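Local coordinates for putative alkaline phosphatase (Pseudomonas fluorescens, PDB 4F1V), which binds phosphate with high affinity in the periplasm and probably delivers it to the membrane components of the Pst ABC transporter for import, at residues V111-G116 with G120-W125; A227-N232 with G287-G292. All coordinates share one frame; numbering follows the deposited sequence.

Interaction 1 (V111-G116 with G120-W125)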
loop_
_atom_site.group_PDB
_atom_site.type_symbol
_atom_site.label_atom_id
_atom_site.label_comp_id
_atom_site.label_asym_id
_atom_site.label_seq_id
_atom_site.Cartn_x
_atom_site.Cartn_y
_atom_site.Cartn_z
ATOM N N VAL A 111 -14.538 14.457 -6.677
ATOM C CA VAL A 111 -13.111 14.595 -6.369
ATOM C C VAL A 111 -12.815 15.914 -5.702
ATOM O O VAL A 111 -12.053 15.991 -4.711
ATOM C CB VAL A 111 -12.274 14.340 -7.635
ATOM C CG1 VAL A 111 -10.811 14.726 -7.414
ATOM C CG2 VAL A 111 -12.402 12.880 -8.054
ATOM N N GLN A 112 -13.448 17.000 -6.166
ATOM C CA GLN A 112 -13.202 18.278 -5.523
ATOM C C GLN A 112 -13.715 18.346 -4.104
ATOM O O GLN A 112 -13.106 18.962 -3.234
ATOM C CB GLN A 112 -13.710 19.427 -6.398
ATOM C CG GLN A 112 -12.900 19.629 -7.656
ATOM C CD GLN A 112 -11.430 19.768 -7.393
ATOM O OE1 GLN A 112 -11.020 20.643 -6.615
ATOM N NE2 GLN A 112 -10.601 18.901 -7.945
ATOM N N GLU A 113 -14.869 17.662 -3.821
ATOM C CA GLU A 113 -15.315 17.607 -2.441
ATOM C C GLU A 113 -14.319 16.808 -1.566
ATOM O O GLU A 113 -14.067 17.176 -0.423
ATOM C CB GLU A 113 -16.701 16.941 -2.320
ATOM C CG GLU A 113 -17.840 17.896 -2.743
ATOM C CD GLU A 113 -19.198 17.184 -2.894
ATOM O OE1 GLU A 113 -20.228 17.908 -2.891
ATOM O OE2 GLU A 113 -19.198 15.932 -3.061
ATOM N N LEU A 114 -13.808 15.686 -2.045
ATOM C CA LEU A 114 -12.797 14.928 -1.334
ATOM C C LEU A 114 -11.599 15.844 -0.987
ATOM O O LEU A 114 -11.128 15.882 0.154
ATOM C CB LEU A 114 -12.353 13.740 -2.184
ATOM C CG LEU A 114 -11.224 12.875 -1.569
ATOM C CD1 LEU A 114 -11.738 11.866 -0.590
ATOM C CD2 LEU A 114 -10.454 12.151 -2.675
ATOM N N CYS A 115 -11.117 16.549 -2.002
ATOM C CA CYS A 115 -10.023 17.511 -1.779
ATOM C C CYS A 115 -10.367 18.513 -0.652
ATOM O O CYS A 115 -9.522 18.764 0.191
ATOM C CB CYS A 115 -9.763 18.259 -3.072
ATOM S SG CYS A 115 -9.074 17.207 -4.406
ATOM N N GLY A 116 -11.565 19.047 -0.715
ATOM C CA GLY A 116 -11.983 20.033 0.286
ATOM C C GLY A 116 -12.141 19.468 1.657
ATOM O O GLY A 116 -11.841 20.151 2.644
ATOM N N GLY A 120 -9.578 20.726 4.719
ATOM C CA GLY A 120 -10.346 21.481 5.730
ATOM C C GLY A 120 -11.250 22.567 5.117
ATOM O O GLY A 120 -12.006 23.176 5.908
ATOM N N ARG A 121 -11.248 22.778 3.820
ATOM C CA ARG A 121 -12.145 23.754 3.189
ATOM C C ARG A 121 -13.619 23.417 3.409
ATOM O O ARG A 121 -14.440 24.302 3.617
ATOM C CB ARG A 121 -11.810 23.827 1.697
ATOM C CG ARG A 121 -12.777 24.658 0.846
ATOM C CD ARG A 121 -12.285 24.813 -0.559
ATOM N NE ARG A 121 -12.016 23.549 -1.248
ATOM C CZ ARG A 121 -12.907 22.851 -1.910
ATOM N NH1 ARG A 121 -14.213 23.186 -1.930
ATOM N NH2 ARG A 121 -12.520 21.763 -2.562
ATOM N N ILE A 122 -13.942 22.139 3.304
ATOM C CA ILE A 122 -15.291 21.631 3.548
ATOM C C ILE A 122 -15.231 20.912 4.888
ATOM O O ILE A 122 -14.524 19.914 5.054
ATOM C CB ILE A 122 -15.755 20.665 2.471
ATOM C CG1 ILE A 122 -15.820 21.409 1.131
ATOM C CG2 ILE A 122 -17.131 20.053 2.834
ATOM C CD1 ILE A 122 -16.118 20.463 -0.018
ATOM N N ASN A 123 -15.928 21.466 5.906
ATOM C CA ASN A 123 -15.819 20.983 7.264
ATOM C C ASN A 123 -17.178 20.682 7.877
ATOM O O ASN A 123 -17.246 20.475 9.112
ATOM C CB ASN A 123 -14.945 21.895 8.125
ATOM C CG ASN A 123 -15.513 23.292 8.237
ATOM O OD1 ASN A 123 -16.703 23.488 8.046
ATOM N ND2 ASN A 123 -14.694 24.260 8.618
ATOM N N THR A 124 -18.231 20.638 7.080
ATOM C CA THR A 124 -19.588 20.288 7.502
ATOM C C THR A 124 -20.147 19.288 6.544
ATOM O O THR A 124 -19.863 19.290 5.319
ATOM C CB THR A 124 -20.536 21.490 7.575
ATOM O OG1 THR A 124 -20.717 22.029 6.283
ATOM C CG2 THR A 124 -20.025 22.555 8.552
ATOM N N TRP A 125 -21.031 18.406 7.045
ATOM C CA TRP A 125 -21.668 17.416 6.168
ATOM C C TRP A 125 -22.631 18.077 5.192
ATOM O O TRP A 125 -22.902 17.544 4.121
ATOM C CB TRP A 125 -22.352 16.349 7.059
ATOM C CG TRP A 125 -21.317 15.460 7.744
ATOM C CD1 TRP A 125 -20.776 15.608 8.966
ATOM C CD2 TRP A 125 -20.658 14.339 7.143
ATOM N NE1 TRP A 125 -19.816 14.611 9.178
ATOM C CE2 TRP A 125 -19.727 13.844 8.092
ATOM C CE3 TRP A 125 -20.779 13.702 5.935
ATOM C CZ2 TRP A 125 -18.885 12.721 7.821
ATOM C CZ3 TRP A 125 -19.975 12.564 5.668
ATOM C CH2 TRP A 125 -19.042 12.129 6.619
#
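Gly116 O takes a nearly straight hydrogen bond from Ile122 N, 3.0 Å long with an N-H...O angle of 176°. The bond folds the chain back onto the C-terminal end of helix 111-119, in one lobe of the venus-flytrap fold. Gly120, the first residue past the helix, has the positive phi that favours glycine and starts the reversal.

Ile122 has CG1 anti to its carbonyl carbon (chi1 -63°), which carries CD1 back to the helix. Ile122 CD1 lies 3.8 Å from Glu113 CA and 4.1 Å from Glu113 CG. An alanine at this position lacks CG1, CG2 and CD1, and would probably open a gap beside the backbone of Glu113 and Gly116.

Arg121 also turns back. Its chain is bent at chi3, and one guanidinium face lies over Gly116 CA, with Arg121 CZ 3.7 Å from Gly116 CA. Gln112 O stands at the guanidinium edge, near its plane. Arg121 NH2 reaches this oxygen at 2.9 Å in a weak, bent bond. The same oxygen accepts the helical bond from Gly116 N. A CB on Gly116 would collide with both Arg121 NH2 and Ile122 CD1.

Second-shell partners set these groups in place. Arg121 NE forms a salt bridge with Glu163. Cys115 is joined to Cys160 by a disulfide, which ties the helix to the residue just after helix 147-159. Ser119 OG is hydrogen-bonded to both Gly116 O and Arg121 N.

Interaction 2 (A227-N232 with G287-G292); sequences ARVGKN and GYPILG
Val229 packs against Tyr288 and Pro289, and these three residues carry most of the buried surface. No direct hydrogen bond joins the two segments. Val229 has CG1 anti to the backbone N (chi1 180°). This sends CG1 to Pro289 and CG2 to Tyr288. Val229 CG1 lies 3.8 Å from Pro289 CG. Val229 CG2 lies 3.6 Å from Tyr288 OH, while Val229 CB approaches Tyr288 CE1 at 3.7 Å. The valine meets the ring obliquely, near CE1 and the hydroxyl.

Tyr288 has CG anti to its own backbone N (chi1 -176°), and its ring extends beside the valine. Pro289 CD lies over one ring face, 3.6 Å above the plane and offset toward the rim. Ile290 O stands in the ring plane at the edge. The tyrosine and proline thus form a compact pair against Val229. Phe155 of helix 147-159 also touches Pro289.

Two waters bridge the segments beside this apolar patch, one from backbone to the tyrosine hydroxyl and one between two backbone carbonyls. The first donates to Ala227 O at 2.7 Å and to Tyr288 OH at 2.9 Å. The hydroxyl in turn hydrogen-bonds Val95 O, which probably limits how far the ring can shift. The other water donates to Val229 O at 2.7 Å and to Gly287 O at 3.0 Å.

Strand 228-229 pairs in parallel with strand 108-109. Residues 287-290 lead into strand 291-299 of the five-stranded sheet, and Val95 directly follows strand 85-94 of that same sheet. The arrangement is consistent with the region where chain segments pass between the two lobes of a venus-flytrap binding protein.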
loop_
_atom_site.group_PDB
_atom_site.type_symbol
_atom_site.label_atom_id
_atom_site.label_comp_id
_atom_site.label_asym_id
_atom_site.label_seq_id
_atom_site.Cartn_x
_atom_site.Cartn_y
_atom_site.Cartn_z
ATOM N N ALA A 227 -17.758 5.963 1.376
ATOM C CA ALA A 227 -18.219 6.912 0.375
ATOM C C ALA A 227 -17.938 6.404 -1.050
ATOM O O ALA A 227 -16.867 5.860 -1.334
ATOM C CB ALA A 227 -17.541 8.251 0.560
ATOM N N ARG A 228 -18.907 6.634 -1.936
ATOM C CA ARG A 228 -18.578 6.614 -3.351
ATOM C C ARG A 228 -17.647 7.795 -3.657
ATOM O O ARG A 228 -17.682 8.802 -2.962
ATOM C CB ARG A 228 -19.857 6.665 -4.196
ATOM C CG ARG A 228 -20.783 5.452 -3.994
ATOM C CD ARG A 228 -22.204 5.725 -4.511
ATOM N NE ARG A 228 -23.048 4.577 -4.244
ATOM C CZ ARG A 228 -24.385 4.632 -4.380
ATOM N NH1 ARG A 228 -24.948 5.762 -4.848
ATOM N NH2 ARG A 228 -25.088 3.534 -4.092
ATOM N N VAL A 229 -16.837 7.655 -4.739
ATOM C CA VAL A 229 -16.025 8.750 -5.221
ATOM C C VAL A 229 -16.178 8.837 -6.728
ATOM O O VAL A 229 -16.142 7.829 -7.426
ATOM C CB VAL A 229 -14.511 8.606 -4.818
ATOM C CG1 VAL A 229 -13.705 9.762 -5.348
ATOM C CG2 VAL A 229 -14.364 8.474 -3.312
ATOM N N GLY A 230 -16.349 10.098 -7.200
ATOM C CA GLY A 230 -16.425 10.359 -8.634
ATOM C C GLY A 230 -17.688 11.080 -9.103
ATOM O O GLY A 230 -17.870 11.278 -10.288
ATOM N N LYS A 231 -18.557 11.519 -8.186
ATOM C CA LYS A 231 -19.746 12.302 -8.518
ATOM C C LYS A 231 -19.349 13.468 -9.399
ATOM O O LYS A 231 -18.378 14.170 -9.134
ATOM C CB LYS A 231 -20.373 12.831 -7.235
ATOM C CG LYS A 231 -21.625 13.712 -7.396
ATOM C CD LYS A 231 -22.251 14.118 -5.990
ATOM C CE LYS A 231 -21.295 15.014 -5.237
ATOM N NZ LYS A 231 -21.656 15.116 -3.833
ATOM N N ASN A 232 -20.192 13.774 -10.376
ATOM C CA ASN A 232 -20.217 15.041 -11.106
ATOM C C ASN A 232 -21.741 15.412 -11.368
ATOM O O ASN A 232 -22.432 14.838 -12.227
ATOM C CB ASN A 232 -19.499 14.922 -12.383
ATOM C CG ASN A 232 -19.457 16.223 -13.130
ATOM O OD1 ASN A 232 -20.306 17.087 -12.913
ATOM N ND2 ASN A 232 -18.512 16.302 -14.083
ATOM N N GLY A 287 -14.358 3.635 -13.602
ATOM C CA GLY A 287 -14.266 2.931 -12.352
ATOM C C GLY A 287 -13.926 3.867 -11.174
ATOM O O GLY A 287 -14.200 5.055 -11.205
ATOM N N TYR A 288 -13.391 3.243 -10.123
ATOM C CA TYR A 288 -13.060 3.986 -8.911
ATOM C C TYR A 288 -11.655 4.618 -9.058
ATOM O O TYR A 288 -10.727 3.932 -9.516
ATOM C CB TYR A 288 -13.070 3.024 -7.723
ATOM C CG TYR A 288 -12.831 3.716 -6.407
ATOM C CD1 TYR A 288 -13.885 4.366 -5.756
ATOM C CD2 TYR A 288 -11.569 3.727 -5.791
ATOM C CE1 TYR A 288 -13.699 5.000 -4.526
ATOM C CE2 TYR A 288 -11.368 4.351 -4.565
ATOM C CZ TYR A 288 -12.431 4.997 -3.916
ATOM O OH TYR A 288 -12.305 5.575 -2.691
ATOM N N PRO A 289 -11.467 5.867 -8.677
ATOM C CA PRO A 289 -10.248 6.575 -9.120
ATOM C C PRO A 289 -9.023 6.404 -8.234
ATOM O O PRO A 289 -7.923 6.710 -8.674
ATOM C CB PRO A 289 -10.690 8.037 -9.191
ATOM C CG PRO A 289 -11.787 8.145 -8.176
ATOM C CD PRO A 289 -12.538 6.859 -8.283
ATOM N N ILE A 290 -9.183 6.051 -6.922
ATOM C CA ILE A 290 -8.058 6.071 -6.004
ATOM C C ILE A 290 -7.489 4.695 -5.818
ATOM O O ILE A 290 -8.172 3.786 -5.259
ATOM C CB ILE A 290 -8.402 6.663 -4.612
ATOM C CG1 ILE A 290 -9.397 7.847 -4.693
ATOM C CG2 ILE A 290 -7.110 7.092 -3.918
ATOM C CD1 ILE A 290 -9.786 8.398 -3.343
ATOM N N LEU A 291 -6.266 4.438 -6.276
ATOM C CA LEU A 291 -5.693 3.092 -6.312
ATOM C C LEU A 291 -4.148 3.192 -6.297
ATOM O O LEU A 291 -3.555 4.259 -6.517
ATOM C CB LEU A 291 -6.198 2.266 -7.493
ATOM C CG LEU A 291 -5.528 2.520 -8.853
ATOM C CD1 LEU A 291 -6.197 1.654 -9.916
ATOM C CD2 LEU A 291 -5.557 3.979 -9.303
ATOM N N GLY A 292 -3.516 2.020 -6.123
ATOM C CA GLY A 292 -2.059 1.878 -6.267
ATOM C C GLY A 292 -1.639 0.480 -5.914
ATOM O O GLY A 292 -2.477 -0.440 -5.952
HETATM O O HOH W 1 -14.347 4.979 -0.789
HETATM O O HOH W 2 -16.008 7.095 -10.063
#

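From the N terminus, the chain builds most of the five-stranded sheet before it reaches helix 111-119. Interaction 1 then closes a very short loop, with three residues between its segments. Interaction 2 opens later and closes a longer one, bringing strand 228-229 against the approach to strand 291-299, across 54 intervening residues. The two are in series, neither nested nor crossed. The centres of interaction 1 and interaction 2 lie about 15 Å apart, and the two touch directly. Glu113 OE2 meets Lys231 NZ at 2.7 Å in a salt bridge, for the lysine conformer given. In the conformer given for Leu114, its side chain also packs on Ile290.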